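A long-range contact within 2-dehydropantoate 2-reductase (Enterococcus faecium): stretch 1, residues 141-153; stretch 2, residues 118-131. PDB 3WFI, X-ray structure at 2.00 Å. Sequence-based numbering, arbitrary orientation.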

ATOM      1  N   LEU B 141     -43.308   0.762  -7.197  1.00 35.04           N
ATOM      2  CA  LEU B 141     -42.655   1.338  -8.348  1.00 34.86           C
ATOM      3  C   LEU B 141     -43.235   2.714  -8.533  1.00 36.15           C
ATOM      4  O   LEU B 141     -44.405   2.821  -8.814  1.00 37.87           O
ATOM      5  CB  LEU B 141     -42.968   0.505  -9.591  1.00 33.73           C
ATOM      6  CG  LEU B 141     -42.492  -0.968  -9.650  1.00 32.50           C
ATOM      7  CD1 LEU B 141     -42.933  -1.621 -10.955  1.00 32.06           C
ATOM      8  CD2 LEU B 141     -40.998  -1.098  -9.451  1.00 32.18           C
ATOM      9  N   PHE B 142     -42.445   3.765  -8.371  1.00 37.72           N
ATOM     10  CA  PHE B 142     -42.982   5.100  -8.531  1.00 39.92           C
ATOM     11  C   PHE B 142     -42.110   5.954  -9.438  1.00 38.62           C
ATOM     12  O   PHE B 142     -40.899   5.767  -9.507  1.00 35.06           O
ATOM     13  CB  PHE B 142     -43.166   5.767  -7.166  1.00 43.61           C
ATOM     14  CG  PHE B 142     -43.534   7.218  -7.252  1.00 48.20           C
ATOM     15  CD1 PHE B 142     -44.799   7.595  -7.694  1.00 50.86           C
ATOM     16  CD2 PHE B 142     -42.612   8.213  -6.921  1.00 52.58           C
ATOM     17  CE1 PHE B 142     -45.150   8.934  -7.789  1.00 51.94           C
ATOM     18  CE2 PHE B 142     -42.957   9.556  -7.011  1.00 53.82           C
ATOM     19  CZ  PHE B 142     -44.227   9.913  -7.447  1.00 53.93           C
ATOM     20  N   GLY B 143     -42.770   6.862 -10.155  1.00 38.69           N
ATOM     21  CA  GLY B 143     -42.123   7.939 -10.874  1.00 38.22           C
ATOM     22  C   GLY B 143     -41.526   7.525 -12.194  1.00 38.08           C
ATOM     23  O   GLY B 143     -41.844   6.468 -12.752  1.00 35.73           O
ATOM     24  N   SER B 144     -40.653   8.387 -12.692  1.00 38.65           N
ATOM     25  CA  SER B 144     -40.086   8.234 -14.013  1.00 37.87           C
ATOM     26  C   SER B 144     -38.631   7.753 -13.910  1.00 35.25           C
ATOM     27  O   SER B 144     -38.106   7.417 -12.831  1.00 34.89           O
ATOM     28  CB  SER B 144     -40.244   9.560 -14.807  1.00 38.73           C
ATOM     29  OG  SER B 144     -39.400  10.590 -14.318  1.00 39.47           O
ATOM     30  N   GLY B 145     -38.000   7.673 -15.066  1.00 34.00           N
ATOM     31  CA  GLY B 145     -36.632   7.198 -15.158  1.00 32.98           C
ATOM     32  C   GLY B 145     -36.173   7.067 -16.597  1.00 31.13           C
ATOM     33  O   GLY B 145     -36.849   7.519 -17.517  1.00 30.62           O
ATOM     34  N   SER B 146     -35.013   6.453 -16.774  1.00 30.06           N
ATOM     35  CA  SER B 146     -34.445   6.223 -18.104  1.00 29.08           C
ATOM     36  C   SER B 146     -33.331   5.179 -18.057  1.00 27.15           C
ATOM     37  O   SER B 146     -32.876   4.777 -16.987  1.00 25.47           O
ATOM     38  CB  SER B 146     -33.870   7.523 -18.664  1.00 29.77           C
ATOM     39  OG  SER B 146     -32.711   7.900 -17.938  1.00 30.44           O
ATOM     40  N   VAL B 147     -32.911   4.752 -19.243  1.00 25.53           N
ATOM     41  CA  VAL B 147     -31.803   3.827 -19.396  1.00 24.41           C
ATOM     42  C   VAL B 147     -30.906   4.331 -20.512  1.00 24.18           C
ATOM     43  O   VAL B 147     -31.388   4.784 -21.556  1.00 25.13           O
ATOM     44  CB  VAL B 147     -32.294   2.394 -19.740  1.00 23.95           C
ATOM     45  CG1 VAL B 147     -31.116   1.452 -19.942  1.00 23.25           C
ATOM     46  CG2 VAL B 147     -33.232   1.869 -18.655  1.00 24.14           C
ATOM     47  N   GLU B 148     -29.601   4.245 -20.291  1.00 24.21           N
ATOM     48  CA  GLU B 148     -28.610   4.543 -21.311  1.00 25.20           C
ATOM     49  C   GLU B 148     -27.713   3.326 -21.434  1.00 23.97           C
ATOM     50  O   GLU B 148     -27.325   2.744 -20.418  1.00 23.72           O
ATOM     51  CB  GLU B 148     -27.770   5.774 -20.959  1.00 27.50           C
ATOM     52  CG  GLU B 148     -28.596   7.052 -20.835  1.00 30.23           C
ATOM     53  CD  GLU B 148     -27.741   8.297 -20.687  1.00 32.63           C
ATOM     54  OE1 GLU B 148     -26.541   8.171 -20.370  1.00 33.14           O
ATOM     55  OE2 GLU B 148     -28.283   9.405 -20.885  1.00 36.82           O
ATOM     56  N   LEU B 149     -27.399   2.935 -22.668  1.00 22.48           N
ATOM     57  CA  LEU B 149     -26.639   1.701 -22.896  1.00 21.60           C
ATOM     58  C   LEU B 149     -25.738   1.780 -24.110  1.00 20.91           C
ATOM     59  O   LEU B 149     -25.963   2.586 -25.018  1.00 20.98           O
ATOM     60  CB  LEU B 149     -27.586   0.487 -22.994  1.00 21.37           C
ATOM     61  CG  LEU B 149     -28.567   0.393 -24.174  1.00 21.20           C
ATOM     62  CD1 LEU B 149     -27.891  -0.166 -25.423  1.00 21.27           C
ATOM     63  CD2 LEU B 149     -29.764  -0.475 -23.817  1.00 21.23           C
ATOM     64  N   GLN B 150     -24.710   0.935 -24.104  1.00 20.33           N
ATOM     65  CA  GLN B 150     -23.689   0.932 -25.132  1.00 20.87           C
ATOM     66  C   GLN B 150     -23.223  -0.481 -25.462  1.00 20.28           C
ATOM     67  O   GLN B 150     -23.117  -1.328 -24.582  1.00 20.10           O
ATOM     68  CB  GLN B 150     -22.485   1.746 -24.661  1.00 21.46           C
ATOM     69  CG  GLN B 150     -21.446   1.970 -25.750  1.00 21.80           C
ATOM     70  CD  GLN B 150     -20.362   2.946 -25.350  1.00 22.82           C
ATOM     71  OE1 GLN B 150     -20.270   3.358 -24.191  1.00 22.60           O
ATOM     72  NE2 GLN B 150     -19.549   3.352 -26.330  1.00 23.44           N
ATOM     73  N   ASN B 151     -22.930  -0.711 -26.735  1.00 20.57           N
ATOM     74  CA  ASN B 151     -22.280  -1.939 -27.171  1.00 21.23           C
ATOM     75  C   ASN B 151     -20.818  -1.979 -26.721  1.00 22.90           C
ATOM     76  O   ASN B 151     -20.112  -0.983 -26.788  1.00 22.60           O
ATOM     77  CB  ASN B 151     -22.358  -2.101 -28.700  1.00 20.68           C
ATOM     78  CG  ASN B 151     -21.673  -0.967 -29.448  1.00 21.38           C
ATOM     79  OD1 ASN B 151     -22.108   0.179 -29.379  1.00 21.83           O
ATOM     80  ND2 ASN B 151     -20.599  -1.281 -30.156  1.00 21.45           N
ATOM     81  N   LEU B 152     -20.368  -3.136 -26.269  1.00 23.93           N
ATOM     82  CA  LEU B 152     -18.928  -3.390 -26.129  1.00 26.45           C
ATOM     83  C   LEU B 152     -18.234  -3.915 -27.377  1.00 27.79           C
ATOM     84  O   LEU B 152     -17.030  -3.724 -27.522  1.00 28.28           O
ATOM     85  CB  LEU B 152     -18.667  -4.357 -24.995  1.00 27.36           C
ATOM     86  CG  LEU B 152     -19.013  -3.761 -23.648  1.00 28.40           C
ATOM     87  CD1 LEU B 152     -18.719  -4.792 -22.580  1.00 29.79           C
ATOM     88  CD2 LEU B 152     -18.214  -2.501 -23.397  1.00 29.63           C
ATOM     89  N   GLY B 153     -18.951  -4.582 -28.269  1.00 28.35           N
ATOM     90  CA  GLY B 153     -18.293  -5.135 -29.451  1.00 30.43           C
ATOM     91  C   GLY B 153     -18.283  -4.178 -30.623  1.00 30.01           C
ATOM     92  O   GLY B 153     -19.265  -3.484 -30.877  1.00 27.79           O
TER
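Stretch 2, residues 118-131: PMENIYIGNTMWTA

Stretch 2 lies beside stretch 1 as an antiparallel neighbour. Its strand, 122-127, pairs with strand 147-151; the two N-to-C directions differ by 158°, and the axes approach to 4.5 Å. A short 3-10 segment, 119-120, precedes the strand, and the residues from Met128 on are extended or turning loop.

Six backbone hydrogen bonds set the register. Ile124 N to Gln150 O is 2.8 Å, and Gln150 N to Ile124 O is 2.7 Å. Asn126 N to Glu148 O is 2.8 Å, and Glu148 N to Asn126 O is 3.0 Å. Beyond these pairs, Met128 N reaches Ser146 O at 2.8 Å and Leu152 N reaches Ile122 O at 3.0 Å.

Gly125 faces Leu149, with their CA atoms 3.9 Å apart. A CB on Gly125 would clash with Glu148 O. Tyr123 shares this face of the sheet; its CD1 lies 3.5 Å from Asn151 CA. On the other face Ile124 sits beside Gln150.

Leu152 is the main bump of stretch 1 at this end. Its CB lies 3.9 Å from Met119 SD, its CD1 3.6 Å from Ile122 CG2, and its CD2 3.7 Å from Ile124 CD1. These three side chains form its hollow. Next to it, Gly153 lets the backbones close to 3.9 Å between its CA and Glu120 CA; a CB there would clash. Water 1 links Gly153 N to the carbonyls of Glu120 and Ile122.

At the far end Trp129 is the bump of stretch 2. Gly145 CA packs over its six-membered ring, 3.6 Å from the centroid, where a CB would run into the ring. Val147 CG2 meets the ring edge, 3.9 Å from Trp129 CD1. Water 2 bridges Thr130 N to the carbonyls of Phe142 and Ser144. Last, Leu141 CD2 touches Ala131 CB at 3.7 Å.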

ATOM      1  N   PRO B 118     -19.671 -14.117 -26.234  1.00 26.20           N
ATOM      2  CA  PRO B 118     -18.645 -13.277 -26.864  1.00 26.32           C
ATOM      3  C   PRO B 118     -18.884 -11.780 -26.638  1.00 25.39           C
ATOM      4  O   PRO B 118     -20.017 -11.351 -26.443  1.00 24.84           O
ATOM      5  CB  PRO B 118     -18.770 -13.613 -28.347  1.00 26.53           C
ATOM      6  CG  PRO B 118     -20.146 -14.154 -28.509  1.00 27.28           C
ATOM      7  CD  PRO B 118     -20.451 -14.868 -27.228  1.00 26.97           C
ATOM      8  N   MET B 119     -17.800 -11.018 -26.679  1.00 25.50           N
ATOM      9  CA  MET B 119     -17.811  -9.585 -26.473  1.00 25.86           C
ATOM     10  C   MET B 119     -18.815  -8.864 -27.374  1.00 25.12           C
ATOM     11  O   MET B 119     -19.466  -7.912 -26.940  1.00 25.83           O
ATOM     12  CB  MET B 119     -16.393  -9.034 -26.716  1.00 27.63           C
ATOM     13  CG  MET B 119     -16.141  -7.643 -26.165  1.00 28.58           C
ATOM     14  SD  MET B 119     -16.455  -7.504 -24.398  1.00 31.61           S
ATOM     15  CE  MET B 119     -15.263  -8.628 -23.666  1.00 31.52           C
ATOM     16  N   GLU B 120     -18.957  -9.336 -28.614  1.00 24.24           N
ATOM     17  CA  GLU B 120     -19.878  -8.741 -29.589  1.00 23.52           C
ATOM     18  C   GLU B 120     -21.338  -8.751 -29.112  1.00 22.16           C
ATOM     19  O   GLU B 120     -22.157  -7.960 -29.581  1.00 20.64           O
ATOM     20  CB  GLU B 120     -19.726  -9.382 -30.990  1.00 25.13           C
ATOM     21  CG  GLU B 120     -20.623 -10.582 -31.281  1.00 25.20           C
ATOM     22  CD  GLU B 120     -20.430 -11.211 -32.664  1.00 26.68           C
ATOM     23  OE1 GLU B 120     -19.391 -11.866 -32.889  1.00 26.94           O
ATOM     24  OE2 GLU B 120     -21.335 -11.093 -33.516  1.00 26.27           O
ATOM     25  N   ASN B 121     -21.653  -9.635 -28.171  1.00 21.88           N
ATOM     26  CA  ASN B 121     -23.014  -9.747 -27.644  1.00 22.00           C
ATOM     27  C   ASN B 121     -23.200  -9.123 -26.257  1.00 21.38           C
ATOM     28  O   ASN B 121     -24.237  -9.341 -25.615  1.00 19.82           O
ATOM     29  CB  ASN B 121     -23.429 -11.221 -27.586  1.00 22.22           C
ATOM     30  CG  ASN B 121     -23.702 -11.829 -28.962  1.00 23.54           C
ATOM     31  OD1 ASN B 121     -23.694 -13.057 -29.123  1.00 24.44           O
ATOM     32  ND2 ASN B 121     -23.990 -10.989 -29.944  1.00 23.02           N
ATOM     33  N   ILE B 122     -22.214  -8.349 -25.804  1.00 20.31           N
ATOM     34  CA  ILE B 122     -22.282  -7.735 -24.465  1.00 20.17           C
ATOM     35  C   ILE B 122     -22.558  -6.240 -24.581  1.00 19.41           C
ATOM     36  O   ILE B 122     -21.947  -5.533 -25.405  1.00 17.37           O
ATOM     37  CB  ILE B 122     -21.004  -7.970 -23.634  1.00 20.19           C
ATOM     38  CG1 ILE B 122     -20.720  -9.465 -23.510  1.00 20.68           C
ATOM     39  CG2 ILE B 122     -21.160  -7.379 -22.234  1.00 20.53           C
ATOM     40  CD1 ILE B 122     -19.414  -9.803 -22.818  1.00 21.60           C
ATOM     41  N   TYR B 123     -23.484  -5.771 -23.742  1.00 19.41           N
ATOM     42  CA  TYR B 123     -23.874  -4.375 -23.710  1.00 19.14           C
ATOM     43  C   TYR B 123     -23.814  -3.895 -22.260  1.00 19.83           C
ATOM     44  O   TYR B 123     -24.074  -4.658 -21.332  1.00 18.94           O
ATOM     45  CB  TYR B 123     -25.276  -4.178 -24.304  1.00 19.34           C
ATOM     46  CG  TYR B 123     -25.401  -4.672 -25.732  1.00 19.56           C
ATOM     47  CD1 TYR B 123     -25.246  -3.803 -26.804  1.00 20.42           C
ATOM     48  CD2 TYR B 123     -25.634  -6.021 -26.002  1.00 20.25           C
ATOM     49  CE1 TYR B 123     -25.331  -4.253 -28.104  1.00 21.29           C
ATOM     50  CE2 TYR B 123     -25.721  -6.491 -27.299  1.00 21.19           C
ATOM     51  CZ  TYR B 123     -25.580  -5.597 -28.347  1.00 22.23           C
ATOM     52  OH  TYR B 123     -25.648  -6.045 -29.629  1.00 24.86           O
ATOM     53  N   ILE B 124     -23.428  -2.640 -22.078  1.00 20.12           N
ATOM     54  CA  ILE B 124     -23.287  -2.058 -20.744  1.00 21.55           C
ATOM     55  C   ILE B 124     -24.207  -0.861 -20.647  1.00 21.85           C
ATOM     56  O   ILE B 124     -24.370  -0.125 -21.624  1.00 20.18           O
ATOM     57  CB  ILE B 124     -21.840  -1.624 -20.465  1.00 22.36           C
ATOM     58  CG1 ILE B 124     -21.265  -0.805 -21.630  1.00 22.80           C
ATOM     59  CG2 ILE B 124     -20.977  -2.845 -20.220  1.00 22.68           C
ATOM     60  CD1 ILE B 124     -20.003  -0.051 -21.272  1.00 23.37           C
ATOM     61  N   GLY B 125     -24.816  -0.667 -19.482  1.00 22.77           N
ATOM     62  CA  GLY B 125     -25.719   0.453 -19.309  1.00 23.92           C
ATOM     63  C   GLY B 125     -25.900   0.963 -17.889  1.00 24.88           C
ATOM     64  O   GLY B 125     -25.413   0.379 -16.923  1.00 23.44           O
ATOM     65  N   ASN B 126     -26.592   2.088 -17.797  1.00 27.11           N
ATOM     66  CA  ASN B 126     -26.966   2.697 -16.525  1.00 30.01           C
ATOM     67  C   ASN B 126     -28.460   2.825 -16.520  1.00 30.01           C
ATOM     68  O   ASN B 126     -29.051   3.112 -17.557  1.00 31.35           O
ATOM     69  CB  ASN B 126     -26.344   4.099 -16.378  1.00 32.61           C
ATOM     70  CG  ASN B 126     -24.832   4.066 -16.277  1.00 35.11           C
ATOM     71  OD1 ASN B 126     -24.149   5.006 -16.674  1.00 40.00           O
ATOM     72  ND2 ASN B 126     -24.298   2.978 -15.743  1.00 37.85           N
ATOM     73  N   THR B 127     -29.077   2.621 -15.363  1.00 30.31           N
ATOM     74  CA  THR B 127     -30.508   2.859 -15.222  1.00 30.94           C
ATOM     75  C   THR B 127     -30.744   3.965 -14.189  1.00 32.23           C
ATOM     76  O   THR B 127     -30.101   3.984 -13.143  1.00 30.62           O
ATOM     77  CB  THR B 127     -31.299   1.588 -14.844  1.00 30.03           C
ATOM     78  OG1 THR B 127     -32.657   1.952 -14.544  1.00 31.39           O
ATOM     79  CG2 THR B 127     -30.689   0.880 -13.634  1.00 30.31           C
ATOM     80  N   MET B 128     -31.649   4.887 -14.508  1.00 33.35           N
ATOM     81  CA  MET B 128     -31.988   5.990 -13.608  1.00 35.25           C
ATOM     82  C   MET B 128     -33.398   5.845 -13.029  1.00 32.86           C
ATOM     83  O   MET B 128     -33.900   6.750 -12.362  1.00 33.29           O
ATOM     84  CB  MET B 128     -31.808   7.343 -14.317  1.00 39.77           C
ATOM     85  CG  MET B 128     -30.398   7.916 -14.156  1.00 43.86           C
ATOM     86  SD  MET B 128     -29.232   7.829 -15.540  1.00 53.85           S
ATOM     87  CE  MET B 128     -29.552   6.259 -16.329  1.00 48.69           C
ATOM     88  N   TRP B 129     -34.019   4.691 -13.265  1.00 29.80           N
ATOM     89  CA  TRP B 129     -35.290   4.342 -12.632  1.00 29.61           C
ATOM     90  C   TRP B 129     -35.097   4.111 -11.142  1.00 29.41           C
ATOM     91  O   TRP B 129     -33.991   3.824 -10.710  1.00 29.84           O
ATOM     92  CB  TRP B 129     -35.863   3.067 -13.276  1.00 28.84           C
ATOM     93  CG  TRP B 129     -36.343   3.294 -14.657  1.00 28.92           C
ATOM     94  CD1 TRP B 129     -35.655   3.064 -15.821  1.00 28.50           C
ATOM     95  CD2 TRP B 129     -37.615   3.820 -15.035  1.00 28.78           C
ATOM     96  NE1 TRP B 129     -36.433   3.415 -16.899  1.00 28.18           N
ATOM     97  CE2 TRP B 129     -37.640   3.881 -16.443  1.00 28.84           C
ATOM     98  CE3 TRP B 129     -38.736   4.260 -14.318  1.00 30.13           C
ATOM     99  CZ2 TRP B 129     -38.751   4.351 -17.153  1.00 29.26           C
ATOM    100  CZ3 TRP B 129     -39.840   4.718 -15.022  1.00 29.96           C
ATOM    101  CH2 TRP B 129     -39.838   4.762 -16.426  1.00 30.40           C
ATOM    102  N   THR B 130     -36.177   4.228 -10.368  1.00 29.59           N
ATOM    103  CA  THR B 130     -36.160   3.801  -8.977  1.00 29.76           C
ATOM    104  C   THR B 130     -37.147   2.652  -8.768  1.00 29.37           C
ATOM    105  O   THR B 130     -38.035   2.414  -9.583  1.00 29.32           O
ATOM    106  CB  THR B 130     -36.470   4.971  -8.006  1.00 30.24           C
ATOM    107  OG1 THR B 130     -37.776   5.481  -8.267  1.00 30.74           O
ATOM    108  CG2 THR B 130     -35.460   6.088  -8.176  1.00 30.45           C
ATOM    109  N   ALA B 131     -36.967   1.921  -7.675  1.00 30.43           N
ATOM    110  CA  ALA B 131     -37.828   0.785  -7.351  1.00 31.19           C
ATOM    111  C   ALA B 131     -37.589   0.363  -5.912  1.00 31.78           C
ATOM    112  O   ALA B 131     -36.460   0.399  -5.443  1.00 31.59           O
ATOM    113  CB  ALA B 131     -37.540  -0.391  -8.286  1.00 30.47           C
TER
HETATM  114  O   HOH W   1     -21.794  -5.495 -28.220  1.00 18.05           O
HETATM  115  O   HOH W   2     -38.653   5.641 -11.045  1.00 29.53           O
HETATM  116  O   HOH W   3     -40.175   3.599  -7.392  1.00 31.66           O